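Local coordinates for fructokinase (Vibrio cholerae serotype O1, PDB 5EYN), which catalyses the ATP-dependent phosphorylation of fructose as a sugar kinase of the PfkB (ribokinase-like) family, and binds fructose, ADP and calcium, at residues G166-F171 with Q280-Q285; L272-S277 with P313-L318. All blocks are in the same frame, centred on the assembly; numbering follows the deposited sequence.

Contact 1. Residues G166-F171 with Q280-Q285; sequences GGYVSF and QDWHNQ
The indole of Trp282 drives its N-H edge into one face of the Tyr168 ring. NE1 stands 3.2 Å above the ring plane and over its centre, so that all six ring carbons lie at nearly equal range, the nearest pair being Tyr168 CE1 and Trp282 NE1 at 3.4 Å. The planes meet at 75° with the centroids of the tyrosine ring and the five-membered ring 4.4 Å apart, a T-shaped stack in which the polar N-H edge of the indole, rather than a C-H edge, meets the pi cloud. Trp282 CG sits between its own backbone N and carbonyl carbon (chi1 76°), which swings the indole toward the strand. Trp138 meets both rings, edge-to-face with Trp282, and makes a cluster of three aromatics. Tyr168 opens strand 168-172, a central parallel strand of the ribokinase-type alpha/beta sheet, two residues past Gly166, where a Schellman motif ends the preceding helix. Trp282 belongs to the turn between helices 264-278 and 285-302. Toward solvent the contact thins out: exposed His283 reaches Tyr168 only through CE1, 4.2 Å from Tyr168 CE1. Its imidazole lies over one face of the indole, NE2 3.0 Å above that plane and offset toward the rim. Asp281 OD1 accepts from His283 N at 3.2 Å, closing an Asx turn, and weakly from His283 ND1, which helps orient the imidazole.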
# COMPACT_ATOMS: atom_id res chain seq x y z
N GLY A 166 28.08 22.28 -13.76
CA GLY A 166 27.64 22.99 -14.94
C GLY A 166 26.49 22.32 -15.67
O GLY A 166 26.32 22.48 -16.87
N GLY A 167 25.70 21.56 -14.93
CA GLY A 167 24.45 21.03 -15.43
C GLY A 167 23.31 21.98 -15.13
O GLY A 167 23.51 23.09 -14.63
N TYR A 168 22.10 21.54 -15.43
CA TYR A 168 20.91 22.37 -15.31
C TYR A 168 19.90 21.64 -14.45
O TYR A 168 19.83 20.41 -14.45
CB TYR A 168 20.31 22.65 -16.68
CG TYR A 168 21.29 23.26 -17.63
CD1 TYR A 168 21.76 24.54 -17.42
CD2 TYR A 168 21.74 22.57 -18.74
CE1 TYR A 168 22.67 25.12 -18.28
CE2 TYR A 168 22.67 23.14 -19.60
CZ TYR A 168 23.12 24.42 -19.37
OH TYR A 168 24.04 25.00 -20.23
N VAL A 169 19.10 22.42 -13.73
CA VAL A 169 18.16 21.87 -12.77
C VAL A 169 16.74 22.29 -13.10
O VAL A 169 16.44 23.47 -13.27
CB VAL A 169 18.50 22.35 -11.34
CG1 VAL A 169 17.47 21.84 -10.35
CG2 VAL A 169 19.90 21.89 -10.96
N SER A 170 15.87 21.29 -13.21
CA SER A 170 14.45 21.47 -13.41
C SER A 170 13.72 21.03 -12.15
O SER A 170 14.05 20.00 -11.57
CB SER A 170 14.02 20.63 -14.62
OG SER A 170 12.62 20.57 -14.80
N PHE A 171 12.72 21.79 -11.75
CA PHE A 171 11.94 21.49 -10.56
C PHE A 171 10.46 21.68 -10.85
O PHE A 171 10.05 22.69 -11.42
CB PHE A 171 12.40 22.42 -9.42
CG PHE A 171 11.71 22.17 -8.09
CD1 PHE A 171 11.70 20.92 -7.52
CD2 PHE A 171 11.09 23.21 -7.42
CE1 PHE A 171 11.08 20.70 -6.32
CE2 PHE A 171 10.49 22.99 -6.21
CZ PHE A 171 10.46 21.73 -5.67
N GLN A 280 20.77 22.93 -28.92
CA GLN A 280 22.09 23.53 -28.87
C GLN A 280 22.17 24.56 -27.74
O GLN A 280 23.15 24.63 -27.01
CB GLN A 280 22.40 24.21 -30.20
CG GLN A 280 23.56 25.18 -30.15
CD GLN A 280 24.87 24.51 -29.78
OE1 GLN A 280 25.00 23.94 -28.69
NE2 GLN A 280 25.84 24.56 -30.68
N ASP A 281 21.12 25.37 -27.62
CA ASP A 281 21.09 26.41 -26.60
C ASP A 281 19.68 26.51 -26.06
O ASP A 281 18.82 27.19 -26.62
CB ASP A 281 21.53 27.76 -27.18
CG ASP A 281 21.51 28.87 -26.15
OD1 ASP A 281 21.37 28.56 -24.94
OD2 ASP A 281 21.63 30.04 -26.55
N TRP A 282 19.43 25.82 -24.97
CA TRP A 282 18.07 25.75 -24.47
C TRP A 282 17.53 27.10 -24.02
O TRP A 282 16.32 27.28 -23.94
CB TRP A 282 17.97 24.70 -23.37
CG TRP A 282 18.53 25.10 -22.04
CD1 TRP A 282 19.76 24.81 -21.55
CD2 TRP A 282 17.86 25.85 -21.00
NE1 TRP A 282 19.90 25.30 -20.28
CE2 TRP A 282 18.75 25.96 -19.93
CE3 TRP A 282 16.60 26.42 -20.89
CZ2 TRP A 282 18.42 26.61 -18.74
CZ3 TRP A 282 16.26 27.07 -19.72
CH2 TRP A 282 17.16 27.16 -18.66
N HIS A 283 18.40 28.06 -23.73
CA HIS A 283 17.94 29.38 -23.30
C HIS A 283 17.29 30.18 -24.42
O HIS A 283 16.66 31.21 -24.17
CB HIS A 283 19.10 30.20 -22.74
CG HIS A 283 19.73 29.62 -21.52
ND1 HIS A 283 20.91 28.91 -21.56
CD2 HIS A 283 19.35 29.64 -20.22
CE1 HIS A 283 21.23 28.51 -20.34
NE2 HIS A 283 20.30 28.94 -19.51
N ASN A 284 17.45 29.73 -25.65
CA ASN A 284 16.95 30.48 -26.79
C ASN A 284 15.42 30.52 -26.77
O ASN A 284 14.77 29.50 -26.54
CB ASN A 284 17.46 29.84 -28.07
CG ASN A 284 16.85 30.45 -29.30
OD1 ASN A 284 15.76 30.07 -29.72
ND2 ASN A 284 17.55 31.41 -29.89
N GLN A 285 14.85 31.69 -27.00
CA GLN A 285 13.41 31.84 -26.84
C GLN A 285 12.63 30.95 -27.82
O GLN A 285 11.64 30.34 -27.42
CB GLN A 285 13.00 33.32 -26.96
CG GLN A 285 11.64 33.65 -26.36
CD GLN A 285 11.56 33.43 -24.84
OE1 GLN A 285 12.56 33.15 -24.17
NE2 GLN A 285 10.36 33.56 -24.30

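Contact 2. Residues L272-S277 with P313-L318; sequences LLYRLS and PNQAAL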
# COMPACT_ATOMS: atom_id res chain seq x y z
N LEU A 272 8.82 18.99 -22.55
CA LEU A 272 9.62 20.19 -22.35
C LEU A 272 11.08 19.84 -22.24
O LEU A 272 11.93 20.36 -22.97
CB LEU A 272 9.16 20.89 -21.08
CG LEU A 272 9.92 22.15 -20.70
CD1 LEU A 272 9.69 23.25 -21.71
CD2 LEU A 272 9.50 22.62 -19.32
N LEU A 273 11.41 18.95 -21.30
CA LEU A 273 12.81 18.64 -21.03
C LEU A 273 13.45 17.84 -22.15
O LEU A 273 14.62 18.02 -22.43
CB LEU A 273 13.00 17.89 -19.70
CG LEU A 273 12.57 18.64 -18.45
CD1 LEU A 273 12.86 17.81 -17.21
CD2 LEU A 273 13.27 19.99 -18.34
N TYR A 274 12.68 16.99 -22.82
CA TYR A 274 13.22 16.31 -23.99
C TYR A 274 13.73 17.38 -24.97
O TYR A 274 14.88 17.31 -25.42
CB TYR A 274 12.20 15.41 -24.68
CG TYR A 274 12.71 14.97 -26.03
CD1 TYR A 274 13.79 14.10 -26.12
CD2 TYR A 274 12.20 15.50 -27.20
CE1 TYR A 274 14.32 13.73 -27.35
CE2 TYR A 274 12.71 15.14 -28.42
CZ TYR A 274 13.77 14.26 -28.48
OH TYR A 274 14.30 13.88 -29.70
N ARG A 275 12.89 18.34 -25.31
CA ARG A 275 13.29 19.34 -26.30
C ARG A 275 14.42 20.26 -25.79
O ARG A 275 15.33 20.60 -26.55
CB ARG A 275 12.08 20.14 -26.78
CG ARG A 275 11.11 19.32 -27.64
CD ARG A 275 11.73 18.87 -28.95
NE ARG A 275 11.68 19.91 -29.96
CZ ARG A 275 12.23 19.82 -31.16
NH1 ARG A 275 12.92 18.74 -31.51
NH2 ARG A 275 12.10 20.82 -32.02
N LEU A 276 14.41 20.63 -24.51
CA LEU A 276 15.51 21.43 -23.99
C LEU A 276 16.80 20.62 -24.01
O LEU A 276 17.87 21.15 -24.32
CB LEU A 276 15.23 21.95 -22.58
CG LEU A 276 14.00 22.85 -22.41
CD1 LEU A 276 13.95 23.38 -20.99
CD2 LEU A 276 13.96 23.99 -23.42
N SER A 277 16.70 19.32 -23.75
CA SER A 277 17.89 18.47 -23.64
C SER A 277 18.60 18.27 -24.98
O SER A 277 19.81 18.07 -25.02
CB SER A 277 17.53 17.10 -23.03
OG SER A 277 16.91 16.23 -23.96
N PRO A 313 3.44 9.86 -25.41
CA PRO A 313 3.55 9.64 -26.86
C PRO A 313 4.97 9.44 -27.35
O PRO A 313 5.95 9.90 -26.75
CB PRO A 313 2.97 10.92 -27.45
CG PRO A 313 3.27 11.97 -26.43
CD PRO A 313 3.08 11.26 -25.11
N ASN A 314 5.10 8.74 -28.47
CA ASN A 314 6.32 8.79 -29.25
C ASN A 314 6.24 9.95 -30.23
O ASN A 314 5.23 10.64 -30.33
CB ASN A 314 6.60 7.45 -29.96
CG ASN A 314 5.46 6.97 -30.84
OD1 ASN A 314 4.66 7.74 -31.37
ND2 ASN A 314 5.40 5.65 -31.00
N GLN A 315 7.31 10.17 -30.97
CA GLN A 315 7.34 11.29 -31.89
C GLN A 315 6.30 11.17 -33.01
O GLN A 315 5.69 12.16 -33.37
CB GLN A 315 8.72 11.47 -32.48
CG GLN A 315 9.71 12.06 -31.48
CD GLN A 315 10.99 12.51 -32.12
OE1 GLN A 315 11.04 12.80 -33.32
NE2 GLN A 315 12.05 12.58 -31.33
N ALA A 316 6.07 9.96 -33.53
CA ALA A 316 5.10 9.80 -34.60
C ALA A 316 3.72 10.24 -34.13
O ALA A 316 3.01 10.95 -34.84
CB ALA A 316 5.05 8.36 -35.11
N ALA A 317 3.34 9.85 -32.92
CA ALA A 317 2.04 10.23 -32.38
C ALA A 317 1.98 11.71 -32.11
O ALA A 317 0.97 12.37 -32.37
CB ALA A 317 1.73 9.44 -31.10
N LEU A 318 3.05 12.26 -31.53
CA LEU A 318 3.05 13.67 -31.18
C LEU A 318 2.99 14.56 -32.41
O LEU A 318 2.20 15.49 -32.47
CB LEU A 318 4.27 14.01 -30.33
CG LEU A 318 4.36 15.48 -29.90
CD1 LEU A 318 3.22 15.86 -28.99
CD2 LEU A 318 5.67 15.71 -29.20
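CG of Tyr274 is anti to the backbone N (chi1 168°), which carries the ring out from helix 264-278 toward Gln315, and Gln315, whose CG lies anti to the carbonyl carbon (chi1 -74°) and whose chain is extended beyond it, reaches back from the first turn of helix 315-322. The two side chains cross at about a right angle and meet at their polar ends, Tyr274 OH standing 3.1 Å from Gln315 NE2. The amide nitrogen approaches the phenol obliquely, 3.7 Å from Tyr274 CZ, with the ring and amide planes 53° apart. The clear hydrogen bond of Gln315 NE2 goes to the carbonyl oxygen of Leu57, outside both segments. The Tyr274 side chain touches Leu57 and Ser58, so the loop after helix 46-56 joins both residues. No other side chains meet across the two segments, whose nearest CA atoms, in Tyr274 and Gln315, are 11.1 Å apart. Asn314, the N-cap of helix 315-322, accepts from Ala317 N through OD1 at 2.9 Å, nearly in line with its C=O bond, while Ser277 OG bonds back within its own helix to Tyr274 O at 2.7 Å. This small contact, away from the annotated sites, joins the late part of helix 264-278 to the start of the C-terminal helix 315-322 of the PfkB-type alpha/beta fold.

How the contacts relate
Helix 264-278 and the turn that follows it connect the two contacts, whose centres lie 16 Å apart. The segments alternate along the chain, and the contacts touch directly: Ser170 OG of contact 1 packs against Leu273 CD2 of contact 2 at 3.6 Å, and Trp282 CB lies 3.7 Å from Leu276 O. Tyr274 points toward helix 315-322, whereas Leu273 and Leu276 of the same helix as Tyr274 pack on His140 and Trp138 of strand 138-142. The start of this helix, at Ala264, Gly265 and Asp266, lines the beryllium trifluoride pocket, whereas both contacts involve its later half or beyond. The side chain of Trp282 lies about 11 Å from that of Lys201, which binds a second ADP that is not bound to this chain in the model.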